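Gram-negative insecticidal protein (Chromobacterium piscinae, PDB 6FBM) is an insecticidal toxin of the MACPF and beta-tripod families that probably acts by forming pores in the membranes of its target cells. Local coordinates at residues E80-R85 and R97-S102; S310-D315 and S524-M529. One frame throughout, in Å; residues are numbered along the deposited sequence.

Contact 1. Residues E80-R85 and R97-S102; sequences EIEEYR and RYKLFS
Lys-99, Glu-82 and Arg-85 form a salt-bridge network within the MACPF (membrane attack complex/perforin) domain, joining the first turn of helix 81-88 to the loop that leads into helix 102-108. The charged bonds converge on one carboxylate oxygen, Glu-82 OE2. Lys-99 NZ reaches it at 2.8 Å on the anti side, 25° out of the carboxylate plane, while Arg-85 NH1 takes the syn lone pair of Glu-82 OE2 at 2.9 Å, with that oxygen lying well out of the guanidinium plane of Arg-85. The oxygen thus accepts from two cations at once, which probably favours its ionised form and offsets the repulsion between the like charges of Arg-85 NH1 and Lys-99 NZ, 4.7 Å apart. The other oxygen, Glu-82 OE1, accepts from the backbone N of Ile-311. At the start of the helix, Glu-80 is the N-cap, its OE2 accepting a capping bond from Glu-82 N.

Nonpolar contact comes from the aliphatic part of Lys-99, whose chain is extended beyond CG and crosses the side chains of both Glu-82 and Arg-85 at about a right angle. Its CD lies 3.8 Å above one face of the Arg-85 guanidinium plane, offset toward the rim.

Hydrogen bonds to uncharged acceptors complete the grip on Arg-85, which is buried. The guanidinium donates to the carbonyls of Ser-307 (from NH2) and Gln-309 (from NH1), so that it links helix, loop and the chain after helix 300-304. At the guanidinium edge, close to its plane, Arg-85 NH2 donates to Ser-102 OG over 3.0 Å with an N-H...O angle of 144°.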
loop_
_atom_site.group_PDB
_atom_site.type_symbol
_atom_site.label_atom_id
_atom_site.label_comp_id
_atom_site.label_asym_id
_atom_site.label_seq_id
_atom_site.Cartn_x
_atom_site.Cartn_y
_atom_site.Cartn_z
ATOM N N GLU A 80 50.114 4.954 -7.823
ATOM C CA GLU A 80 50.765 4.546 -6.600
ATOM C C GLU A 80 49.686 4.505 -5.504
ATOM O O GLU A 80 49.088 5.526 -5.187
ATOM C CB GLU A 80 51.919 5.537 -6.333
ATOM C CG GLU A 80 52.506 5.578 -4.920
ATOM C CD GLU A 80 52.781 4.197 -4.344
ATOM O OE1 GLU A 80 53.247 3.330 -5.120
ATOM O OE2 GLU A 80 52.530 3.982 -3.134
ATOM N N ILE A 81 49.432 3.316 -4.951
ATOM C CA ILE A 81 48.337 3.098 -3.992
ATOM C C ILE A 81 48.389 4.049 -2.782
ATOM O O ILE A 81 47.348 4.555 -2.350
ATOM C CB ILE A 81 48.240 1.628 -3.525
ATOM C CG1 ILE A 81 46.925 1.343 -2.777
ATOM C CG2 ILE A 81 49.397 1.246 -2.611
ATOM C CD1 ILE A 81 45.716 1.243 -3.681
ATOM N N GLU A 82 49.586 4.311 -2.252
ATOM C CA GLU A 82 49.725 5.184 -1.086
ATOM C C GLU A 82 49.386 6.634 -1.412
ATOM O O GLU A 82 48.920 7.376 -0.548
ATOM C CB GLU A 82 51.143 5.126 -0.498
ATOM C CG GLU A 82 51.614 3.749 -0.042
ATOM C CD GLU A 82 50.623 3.008 0.839
ATOM O OE1 GLU A 82 50.406 1.791 0.598
ATOM O OE2 GLU A 82 50.067 3.643 1.781
ATOM N N GLU A 83 49.632 7.047 -2.649
ATOM C CA GLU A 83 49.291 8.396 -3.064
ATOM C C GLU A 83 47.768 8.475 -3.266
ATOM O O GLU A 83 47.144 9.477 -2.913
ATOM C CB GLU A 83 50.061 8.790 -4.330
ATOM C CG GLU A 83 49.832 10.228 -4.791
ATOM C CD GLU A 83 50.497 10.507 -6.123
ATOM O OE1 GLU A 83 49.772 10.584 -7.157
ATOM O OE2 GLU A 83 51.759 10.583 -6.147
ATOM N N TYR A 84 47.178 7.424 -3.826
ATOM C CA TYR A 84 45.723 7.332 -3.926
ATOM C C TYR A 84 45.053 7.516 -2.566
ATOM O O TYR A 84 44.123 8.304 -2.427
ATOM C CB TYR A 84 45.296 5.984 -4.528
ATOM C CG TYR A 84 43.827 5.735 -4.450
ATOM C CD1 TYR A 84 42.963 6.196 -5.438
ATOM C CD2 TYR A 84 43.279 5.053 -3.365
ATOM C CE1 TYR A 84 41.588 5.976 -5.341
ATOM C CE2 TYR A 84 41.922 4.818 -3.273
ATOM C CZ TYR A 84 41.082 5.270 -4.257
ATOM O OH TYR A 84 39.743 5.017 -4.145
ATOM N N ARG A 85 45.545 6.774 -1.582
ATOM C CA ARG A 85 45.069 6.875 -0.211
ATOM C C ARG A 85 45.163 8.284 0.343
ATOM O O ARG A 85 44.232 8.736 0.996
ATOM C CB ARG A 85 45.852 5.952 0.714
ATOM C CG ARG A 85 45.637 4.490 0.412
ATOM C CD ARG A 85 46.576 3.663 1.246
ATOM N NE ARG A 85 46.085 3.534 2.599
ATOM C CZ ARG A 85 46.762 3.006 3.619
ATOM N NH1 ARG A 85 48.009 2.554 3.458
ATOM N NH2 ARG A 85 46.176 2.928 4.813
ATOM N N ARG A 97 48.621 14.621 7.868
ATOM C CA ARG A 97 48.681 14.134 6.504
ATOM C C ARG A 97 48.422 12.642 6.601
ATOM O O ARG A 97 49.216 11.829 6.125
ATOM C CB ARG A 97 50.053 14.459 5.879
ATOM C CG ARG A 97 50.409 15.960 5.810
ATOM C CD ARG A 97 51.932 16.219 5.992
ATOM N NE ARG A 97 52.347 17.587 6.421
ATOM C CZ ARG A 97 52.382 18.072 7.679
ATOM N NH1 ARG A 97 51.980 17.352 8.731
ATOM N NH2 ARG A 97 52.810 19.326 7.896
ATOM N N TYR A 98 47.305 12.280 7.240
ATOM C CA TYR A 98 46.978 10.866 7.470
ATOM C C TYR A 98 46.323 10.253 6.251
ATOM O O TYR A 98 45.596 10.922 5.512
ATOM C CB TYR A 98 46.071 10.688 8.700
ATOM C CG TYR A 98 46.758 10.940 10.030
ATOM C CD1 TYR A 98 47.502 9.941 10.660
ATOM C CD2 TYR A 98 46.701 12.188 10.640
ATOM C CE1 TYR A 98 48.159 10.181 11.859
ATOM C CE2 TYR A 98 47.372 12.434 11.840
ATOM C CZ TYR A 98 48.081 11.416 12.444
ATOM O OH TYR A 98 48.723 11.644 13.615
ATOM N N LYS A 99 46.597 8.972 6.043
ATOM C CA LYS A 99 45.854 8.139 5.096
ATOM C C LYS A 99 44.609 7.589 5.788
ATOM O O LYS A 99 44.675 6.653 6.598
ATOM C CB LYS A 99 46.733 6.993 4.570
ATOM C CG LYS A 99 47.997 7.465 3.877
ATOM C CD LYS A 99 48.952 6.329 3.543
ATOM C CE LYS A 99 50.349 6.893 3.355
ATOM N NZ LYS A 99 51.341 5.821 3.057
ATOM N N LEU A 100 43.474 8.192 5.444
ATOM C CA LEU A 100 42.192 7.890 6.056
ATOM C C LEU A 100 41.427 6.922 5.205
ATOM O O LEU A 100 41.835 6.612 4.090
ATOM C CB LEU A 100 41.375 9.164 6.213
ATOM C CG LEU A 100 42.014 10.322 6.981
ATOM C CD1 LEU A 100 41.090 11.523 6.958
ATOM C CD2 LEU A 100 42.314 9.906 8.413
ATOM N N PHE A 101 40.334 6.429 5.760
ATOM C CA PHE A 101 39.353 5.624 5.030
ATOM C C PHE A 101 39.930 4.341 4.430
ATOM O O PHE A 101 39.583 3.954 3.318
ATOM C CB PHE A 101 38.654 6.476 3.954
ATOM C CG PHE A 101 38.263 7.838 4.433
ATOM C CD1 PHE A 101 37.508 7.994 5.598
ATOM C CD2 PHE A 101 38.657 8.970 3.744
ATOM C CE1 PHE A 101 37.161 9.255 6.053
ATOM C CE2 PHE A 101 38.301 10.242 4.197
ATOM C CZ PHE A 101 37.558 10.382 5.359
ATOM N N SER A 102 40.788 3.670 5.198
ATOM C CA SER A 102 41.464 2.435 4.732
ATOM C C SER A 102 40.484 1.308 4.401
ATOM O O SER A 102 40.755 0.516 3.510
ATOM C CB SER A 102 42.534 1.957 5.736
ATOM O OG SER A 102 43.462 2.994 6.033
#

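Contact 2. Residues S310-D315 and S524-M529; sequences SIPKVD and SQHQGM
His-526 meets Pro-312, Lys-313 and Val-314 through its imidazole, and its side chain can be traced outward. CB starts toward the 310-315 loop, and chi1 of -74° sets CG anti to the carbonyl carbon, where it lies 4.0 Å from Val-314 CG2. On one branch, ND1 has Pro-312 CB 3.9 Å away and is hydrogen-bonded to Gln-115 OE1 of helix 111-115, in the MACPF domain. On the other, CD2 lies 3.8 Å from Val-314 CG2. At the far end of the ring, CE1 comes within 3.7 Å of Pro-312 CB and 3.3 Å of Lys-313 O. NE2 is also near that carbonyl, but the angle is too poor for a hydrogen bond.

The dominant geometry is a CH-pi contact: Val-314 CG2 stands 3.8 Å from the His-526 ring centroid and only 6° off the normal, over the middle of one face. It packs the last modelled residues, after helix 516-524, against the linker from helix 300-304 to strand 318-321, whose mixed sheet probably belongs to the beta-tripod part. The same methyl, Val-314 CG2, lies 4.0 Å from Met-529 CE. Lys-313 starts away from this contact and donates through NZ to the carbonyls of Leu-116 and Gln-114.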
loop_
_atom_site.group_PDB
_atom_site.type_symbol
_atom_site.label_atom_id
_atom_site.label_comp_id
_atom_site.label_asym_id
_atom_site.label_seq_id
_atom_site.Cartn_x
_atom_site.Cartn_y
_atom_site.Cartn_z
ATOM N N SER A 310 51.889 0.783 5.127
ATOM C CA SER A 310 51.794 0.684 3.675
ATOM C C SER A 310 51.114 -0.612 3.255
ATOM O O SER A 310 51.154 -1.628 3.966
ATOM C CB SER A 310 53.172 0.765 3.034
ATOM O OG SER A 310 53.591 2.123 2.977
ATOM N N ILE A 311 50.475 -0.558 2.089
ATOM C CA ILE A 311 49.906 -1.737 1.474
ATOM C C ILE A 311 51.092 -2.532 0.958
ATOM O O ILE A 311 52.006 -1.946 0.363
ATOM C CB ILE A 311 48.972 -1.375 0.301
ATOM C CG1 ILE A 311 47.825 -0.462 0.770
ATOM C CG2 ILE A 311 48.432 -2.627 -0.393
ATOM C CD1 ILE A 311 46.968 -1.014 1.897
ATOM N N PRO A 312 51.124 -3.843 1.219
ATOM C CA PRO A 312 52.206 -4.649 0.658
ATOM C C PRO A 312 52.136 -4.712 -0.881
ATOM O O PRO A 312 51.044 -4.872 -1.436
ATOM C CB PRO A 312 51.998 -6.032 1.297
ATOM C CG PRO A 312 50.594 -6.049 1.806
ATOM C CD PRO A 312 50.289 -4.617 2.162
ATOM N N LYS A 313 53.290 -4.572 -1.546
ATOM C CA LYS A 313 53.349 -4.531 -3.003
ATOM C C LYS A 313 54.124 -5.708 -3.579
ATOM O O LYS A 313 55.099 -6.166 -2.990
ATOM C CB LYS A 313 54.005 -3.227 -3.465
ATOM C CG LYS A 313 53.346 -1.950 -2.978
ATOM C CD LYS A 313 51.878 -1.862 -3.373
ATOM C CE LYS A 313 51.641 -1.948 -4.887
ATOM N NZ LYS A 313 50.341 -1.377 -5.300
ATOM N N VAL A 314 53.664 -6.188 -4.734
ATOM C CA VAL A 314 54.367 -7.166 -5.548
ATOM C C VAL A 314 55.106 -6.338 -6.591
ATOM O O VAL A 314 54.547 -5.964 -7.607
ATOM C CB VAL A 314 53.372 -8.135 -6.227
ATOM C CG1 VAL A 314 54.070 -9.011 -7.254
ATOM C CG2 VAL A 314 52.701 -8.988 -5.169
ATOM N N ASP A 315 56.368 -6.031 -6.304
ATOM C CA ASP A 315 57.268 -5.363 -7.249
ATOM C C ASP A 315 57.877 -6.333 -8.275
ATOM O O ASP A 315 58.204 -5.919 -9.396
ATOM C CB ASP A 315 58.379 -4.647 -6.475
ATOM C CG ASP A 315 57.860 -3.522 -5.613
ATOM O OD1 ASP A 315 57.198 -2.615 -6.139
ATOM O OD2 ASP A 315 58.152 -3.539 -4.412
ATOM N N SER A 524 54.065 -16.151 -1.524
ATOM C CA SER A 524 53.526 -16.822 -0.339
ATOM C C SER A 524 53.387 -15.862 0.864
ATOM O O SER A 524 52.655 -16.181 1.793
ATOM C CB SER A 524 54.384 -18.045 0.048
ATOM O OG SER A 524 55.563 -17.632 0.755
ATOM N N GLN A 525 54.068 -14.713 0.832
ATOM C CA GLN A 525 53.913 -13.647 1.834
ATOM C C GLN A 525 52.852 -12.558 1.456
ATOM O O GLN A 525 52.887 -11.446 2.017
ATOM C CB GLN A 525 55.252 -12.965 2.085
ATOM C CG GLN A 525 56.426 -13.900 2.289
ATOM C CD GLN A 525 57.668 -13.114 2.718
ATOM O OE1 GLN A 525 58.626 -12.902 1.944
ATOM N NE2 GLN A 525 57.667 -12.676 3.974
ATOM N N HIS A 526 51.962 -12.858 0.501
ATOM C CA HIS A 526 50.914 -11.922 0.071
ATOM C C HIS A 526 49.586 -12.683 0.104
ATOM O O HIS A 526 49.423 -13.692 -0.579
ATOM C CB HIS A 526 51.172 -11.362 -1.349
ATOM C CG HIS A 526 52.267 -10.335 -1.422
ATOM N ND1 HIS A 526 52.050 -8.995 -1.203
ATOM C CD2 HIS A 526 53.579 -10.449 -1.735
ATOM C CE1 HIS A 526 53.199 -8.348 -1.336
ATOM N NE2 HIS A 526 54.139 -9.207 -1.656
ATOM N N GLN A 527 48.645 -12.169 0.900
ATOM C CA GLN A 527 47.412 -12.924 1.188
ATOM C C GLN A 527 46.458 -12.834 0.002
ATOM O O GLN A 527 46.301 -11.764 -0.589
ATOM C CB GLN A 527 46.783 -12.531 2.543
ATOM C CG GLN A 527 46.028 -11.200 2.646
ATOM C CD GLN A 527 46.881 -10.103 3.331
ATOM O OE1 GLN A 527 48.047 -9.908 2.967
ATOM N NE2 GLN A 527 46.301 -9.380 4.315
ATOM N N GLY A 528 45.887 -13.976 -0.389
ATOM C CA GLY A 528 44.867 -14.046 -1.436
ATOM C C GLY A 528 45.377 -13.921 -2.862
ATOM O O GLY A 528 44.749 -13.230 -3.682
ATOM N N MET A 529 46.495 -14.601 -3.158
ATOM C CA MET A 529 47.107 -14.569 -4.495
ATOM C C MET A 529 47.539 -15.966 -4.966
ATOM O O MET A 529 46.676 -16.784 -5.305
ATOM C CB MET A 529 48.272 -13.552 -4.515
ATOM C CG MET A 529 47.828 -12.100 -4.295
ATOM S SD MET A 529 49.023 -10.751 -4.676
ATOM C CE MET A 529 49.603 -11.154 -6.341
#

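Overall arrangement
Contact 1 closes before contact 2 opens along the chain, and their centres lie about 17 Å apart. Contact 1 is local, with eleven residues between its segments, whereas contact 2 spans 208 residues and brings the last modelled part of the chain back to the 310-315 loop. That loop connects the two: Ile-81 CG2 packs on Ile-311 CB at 3.9 Å, and the same methyl, Ile-81 CG2, is 3.9 Å from Lys-313 NZ. Helix 81-88 therefore contacts one part of 310-315 while 524-529 packs on another. Since helix 111-115 also touches both segments of contact 2, the last modelled residues, after helix 516-524, are joined to elements of the MACPF region.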